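Local coordinates for protein 2-nitropropane dioxygenase (Streptomyces ansochromogenes, PDB 3BW2) that probably oxidises alkyl nitronates such as propionate 3-nitronate with molecular oxygen, using a bound FMN cofactor in a TIM-barrel fold, at residues A[67-72]-A[109-114]. Residues are numbered along the deposited sequence; the frame is centred on the assembly and turned at random.
Sequences VNVFMP and DGYDAK. With FMN (flavin mononucleotide), chain B.
Pro72 lies over one face of the Tyr111 ring where, in this TIM barrel, the C-terminal end of strand 65-70 meets the start of helix 111-120, the helix that leads on to the next barrel strand, 125-129. The case illustrates how a βα-barrel can use one strand end for two tasks, binding cofactor on one side and packing against a helix on the other. Pro72 CD sits 3.6 Å from the Tyr111 ring centroid in a CH-pi contact, 14° off the ring normal, while Pro72 CG is 3.5 Å from Tyr111 CB. Tyr111 CG lies anti to its backbone N (chi1 -171°), 3.5 Å from Pro72 CG. Met71 runs beside the tyrosine and points the same way, its bends at chi2 and chi3 bringing SD and CE next to the ring; SD, 4.8 Å from the ring centroid, makes an oblique Met-aromatic contact, and CE touches Tyr111 OH. Val69 CG2 approaches the ring edge. An alanine in place of Tyr111 would probably leave Pro72 CD and the Met71 thioether without their aromatic partner and open a gap beside the strand end.

Asp109 OD2 approaches Phe70 CD2 at 3.7 Å, the carboxylate and ring planes 26° apart. No direct hydrogen bond joins the two segments; water does so instead. One water donates to Asp109 OD2 and accepts from Phe70 N. Lys114 NZ lies amid this water, Asp109 O, Ala42 O, Lys45 O and its salt-bridge partner Asp109 OD2, which Tyr44 N binds too; these acceptors outnumber the ammonium protons, so some bonds must be shared. On the flavin side, the Phe70 ring presents its edge, with CZ 3.3 Å from FMN O4, and Asn68 OD1 accepts the N-H of FMN N3 at 2.9 Å.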
ATOM      1  N   VAL A  67     -16.858  20.365  -3.700  1.00 16.76           N
ATOM      2  CA  VAL A  67     -16.141  20.952  -4.823  1.00 16.13           C
ATOM      3  C   VAL A  67     -14.667  20.894  -4.418  1.00 17.04           C
ATOM      4  O   VAL A  67     -14.301  21.306  -3.319  1.00 18.23           O
ATOM      5  CB  VAL A  67     -16.560  22.431  -5.072  1.00 16.82           C
ATOM      6  CG1 VAL A  67     -15.739  23.018  -6.217  1.00 13.15           C
ATOM      7  CG2 VAL A  67     -18.047  22.507  -5.404  1.00 12.91           C
ATOM      8  N   ASN A  68     -13.827  20.373  -5.303  1.00 18.00           N
ATOM      9  CA  ASN A  68     -12.404  20.243  -5.012  1.00 17.78           C
ATOM     10  C   ASN A  68     -11.585  21.259  -5.797  1.00 16.70           C
ATOM     11  O   ASN A  68     -11.844  21.496  -6.974  1.00 16.48           O
ATOM     12  CB  ASN A  68     -11.961  18.805  -5.335  1.00 16.75           C
ATOM     13  CG  ASN A  68     -10.456  18.615  -5.275  1.00 15.85           C
ATOM     14  OD1 ASN A  68      -9.762  18.765  -6.281  1.00 15.87           O
ATOM     15  ND2 ASN A  68      -9.946  18.285  -4.094  1.00 16.32           N
ATOM     16  N   VAL A  69     -10.608  21.876  -5.141  1.00 17.05           N
ATOM     17  CA  VAL A  69      -9.766  22.856  -5.820  1.00 18.14           C
ATOM     18  C   VAL A  69      -8.280  22.542  -5.627  1.00 17.32           C
ATOM     19  O   VAL A  69      -7.880  21.979  -4.604  1.00 16.54           O
ATOM     20  CB  VAL A  69     -10.051  24.300  -5.328  1.00 18.88           C
ATOM     21  CG1 VAL A  69     -11.537  24.606  -5.440  1.00 18.82           C
ATOM     22  CG2 VAL A  69      -9.579  24.472  -3.916  1.00 22.09           C
ATOM     23  N   PHE A  70      -7.472  22.888  -6.626  1.00 16.60           N
ATOM     24  CA  PHE A  70      -6.034  22.646  -6.561  1.00 17.85           C
ATOM     25  C   PHE A  70      -5.319  23.846  -5.956  1.00 19.19           C
ATOM     26  O   PHE A  70      -5.661  24.996  -6.248  1.00 18.14           O
ATOM     27  CB  PHE A  70      -5.452  22.396  -7.955  1.00 17.86           C
ATOM     28  CG  PHE A  70      -5.982  21.165  -8.637  1.00 19.11           C
ATOM     29  CD1 PHE A  70      -6.621  20.160  -7.915  1.00 20.76           C
ATOM     30  CD2 PHE A  70      -5.785  20.984 -10.006  1.00 20.39           C
ATOM     31  CE1 PHE A  70      -7.050  18.992  -8.545  1.00 21.32           C
ATOM     32  CE2 PHE A  70      -6.211  19.819 -10.644  1.00 20.35           C
ATOM     33  CZ  PHE A  70      -6.843  18.821  -9.912  1.00 19.16           C
ATOM     34  N   MET A  71      -4.329  23.573  -5.113  1.00 18.89           N
ATOM     35  CA  MET A  71      -3.547  24.630  -4.493  1.00 20.39           C
ATOM     36  C   MET A  71      -2.591  25.184  -5.537  1.00 22.02           C
ATOM     37  O   MET A  71      -2.079  24.438  -6.378  1.00 19.37           O
ATOM     38  CB  MET A  71      -2.720  24.085  -3.324  1.00 19.11           C
ATOM     39  CG  MET A  71      -3.525  23.569  -2.151  1.00 20.68           C
ATOM     40  SD  MET A  71      -4.535  24.875  -1.434  1.00 21.99           S
ATOM     41  CE  MET A  71      -3.284  26.065  -0.985  1.00 20.35           C
ATOM     42  N   PRO A  72      -2.348  26.505  -5.511  1.00 22.53           N
ATOM     43  CA  PRO A  72      -1.427  27.090  -6.487  1.00 24.63           C
ATOM     44  C   PRO A  72      -0.060  26.441  -6.290  1.00 25.59           C
ATOM     45  O   PRO A  72       0.299  26.074  -5.171  1.00 24.42           O
ATOM     46  CB  PRO A  72      -1.420  28.571  -6.112  1.00 24.10           C
ATOM     47  CG  PRO A  72      -2.799  28.787  -5.579  1.00 24.75           C
ATOM     48  CD  PRO A  72      -3.019  27.554  -4.723  1.00 24.55           C
ATOM     49  N   ASP A 109      -4.173  28.023 -11.185  1.00 22.88           N
ATOM     50  CA  ASP A 109      -5.403  27.330 -11.560  1.00 23.48           C
ATOM     51  C   ASP A 109      -6.668  28.072 -11.110  1.00 23.54           C
ATOM     52  O   ASP A 109      -7.650  27.452 -10.691  1.00 22.34           O
ATOM     53  CB  ASP A 109      -5.395  25.901 -10.996  1.00 23.53           C
ATOM     54  CG  ASP A 109      -6.427  25.002 -11.664  1.00 24.76           C
ATOM     55  OD1 ASP A 109      -6.516  25.032 -12.908  1.00 27.16           O
ATOM     56  OD2 ASP A 109      -7.142  24.258 -10.958  1.00 24.57           O
ATOM     57  N   GLY A 110      -6.632  29.400 -11.197  1.00 22.84           N
ATOM     58  CA  GLY A 110      -7.775  30.220 -10.822  1.00 22.65           C
ATOM     59  C   GLY A 110      -8.155  30.191  -9.354  1.00 22.23           C
ATOM     60  O   GLY A 110      -9.282  30.523  -8.993  1.00 23.84           O
ATOM     61  N   TYR A 111      -7.210  29.803  -8.507  1.00 21.70           N
ATOM     62  CA  TYR A 111      -7.431  29.713  -7.065  1.00 20.92           C
ATOM     63  C   TYR A 111      -8.180  30.903  -6.449  1.00 21.37           C
ATOM     64  O   TYR A 111      -9.211  30.727  -5.794  1.00 19.99           O
ATOM     65  CB  TYR A 111      -6.083  29.559  -6.369  1.00 20.58           C
ATOM     66  CG  TYR A 111      -6.168  29.239  -4.899  1.00 22.40           C
ATOM     67  CD1 TYR A 111      -6.678  28.018  -4.460  1.00 21.27           C
ATOM     68  CD2 TYR A 111      -5.686  30.136  -3.942  1.00 20.42           C
ATOM     69  CE1 TYR A 111      -6.699  27.691  -3.105  1.00 21.08           C
ATOM     70  CE2 TYR A 111      -5.703  29.821  -2.585  1.00 20.66           C
ATOM     71  CZ  TYR A 111      -6.206  28.597  -2.174  1.00 21.55           C
ATOM     72  OH  TYR A 111      -6.196  28.265  -0.836  1.00 21.64           O
ATOM     73  N   ASP A 112      -7.659  32.110  -6.650  1.00 21.28           N
ATOM     74  CA  ASP A 112      -8.283  33.307  -6.085  1.00 24.19           C
ATOM     75  C   ASP A 112      -9.714  33.523  -6.557  1.00 22.43           C
ATOM     76  O   ASP A 112     -10.599  33.812  -5.752  1.00 23.17           O
ATOM     77  CB  ASP A 112      -7.451  34.559  -6.399  1.00 25.83           C
ATOM     78  CG  ASP A 112      -6.096  34.549  -5.710  1.00 28.60           C
ATOM     79  OD1 ASP A 112      -5.927  33.784  -4.741  1.00 30.70           O
ATOM     80  OD2 ASP A 112      -5.202  35.315  -6.127  1.00 33.57           O
ATOM     81  N   ALA A 113      -9.940  33.386  -7.858  1.00 22.38           N
ATOM     82  CA  ALA A 113     -11.272  33.575  -8.421  1.00 22.34           C
ATOM     83  C   ALA A 113     -12.231  32.477  -7.963  1.00 23.09           C
ATOM     84  O   ALA A 113     -13.419  32.729  -7.728  1.00 22.00           O
ATOM     85  CB  ALA A 113     -11.194  33.604  -9.942  1.00 21.67           C
ATOM     86  N   LYS A 114     -11.720  31.257  -7.834  1.00 22.38           N
ATOM     87  CA  LYS A 114     -12.560  30.149  -7.397  1.00 21.48           C
ATOM     88  C   LYS A 114     -12.972  30.332  -5.939  1.00 20.59           C
ATOM     89  O   LYS A 114     -14.119  30.071  -5.579  1.00 19.90           O
ATOM     90  CB  LYS A 114     -11.828  28.819  -7.609  1.00 22.15           C
ATOM     91  CG  LYS A 114     -11.687  28.472  -9.091  1.00 22.69           C
ATOM     92  CD  LYS A 114     -10.828  27.237  -9.340  1.00 22.98           C
ATOM     93  CE  LYS A 114     -10.728  26.958 -10.836  1.00 20.83           C
ATOM     94  NZ  LYS A 114      -9.722  25.908 -11.162  1.00 21.05           N
TER
HETATM   95  N1  FMN B 370      -8.298  14.098  -6.367  1.00 17.88           N
HETATM   96  C2  FMN B 370      -8.486  15.481  -6.210  1.00 19.62           C
HETATM   97  O2  FMN B 370      -8.411  15.989  -5.094  1.00 18.13           O
HETATM   98  N3  FMN B 370      -8.767  16.285  -7.302  1.00 18.73           N
HETATM   99  C4  FMN B 370      -8.884  15.784  -8.589  1.00 20.36           C
HETATM  100  O4  FMN B 370      -9.143  16.547  -9.538  1.00 18.98           O
HETATM  101  C4A FMN B 370      -8.712  14.385  -8.770  1.00 20.06           C
HETATM  102  N5  FMN B 370      -8.842  13.809 -10.032  1.00 20.55           N
HETATM  103  C5A FMN B 370      -8.707  12.432 -10.228  1.00 18.64           C
HETATM  104  C6  FMN B 370      -8.872  11.890 -11.529  1.00 18.27           C
HETATM  105  C7  FMN B 370      -8.754  10.482 -11.796  1.00 18.33           C
HETATM  106  C7M FMN B 370      -9.690   9.989 -12.925  1.00 16.34           C
HETATM  107  C8  FMN B 370      -8.498   9.658 -10.638  1.00 17.52           C
HETATM  108  C8M FMN B 370      -9.001   8.220 -10.513  1.00 14.91           C
HETATM  109  C9  FMN B 370      -8.304  10.191  -9.324  1.00 17.29           C
HETATM  110  C9A FMN B 370      -8.414  11.586  -9.112  1.00 18.30           C
HETATM  111  N10 FMN B 370      -8.255  12.163  -7.823  1.00 19.13           N
HETATM  112  C10 FMN B 370      -8.414  13.553  -7.639  1.00 18.69           C
HETATM  113  C1' FMN B 370      -7.757  11.319  -6.647  1.00 15.89           C
HETATM  114  C2' FMN B 370      -8.993  10.932  -5.796  1.00 14.30           C
HETATM  115  O2' FMN B 370      -9.301  12.010  -4.925  1.00 14.05           O
HETATM  116  C3' FMN B 370      -8.734   9.682  -4.888  1.00 14.69           C
HETATM  117  O3' FMN B 370      -7.610  10.005  -4.069  1.00 15.38           O
HETATM  118  C4' FMN B 370      -8.419   8.388  -5.657  1.00 13.56           C
HETATM  119  O4' FMN B 370      -9.378   8.263  -6.708  1.00 13.23           O
HETATM  120  C5' FMN B 370      -8.503   7.151  -4.715  1.00 13.81           C
HETATM  121  O5' FMN B 370      -8.214   5.909  -5.417  1.00 11.87           O
HETATM  122  P   FMN B 370      -9.269   4.956  -6.226  1.00 17.32           P
HETATM  123  O1P FMN B 370     -10.292   5.356  -5.218  1.00 17.59           O
HETATM  124  O2P FMN B 370      -8.184   3.931  -5.951  1.00 15.43           O
HETATM  125  O3P FMN B 370      -9.043   5.919  -7.376  1.00 16.02           O
HETATM  126  O   HOH W   1      -7.319  26.405  -7.671  1.00 18.14           O
HETATM  127  O   HOH W   2      -8.526  24.400  -8.781  1.00 18.86           O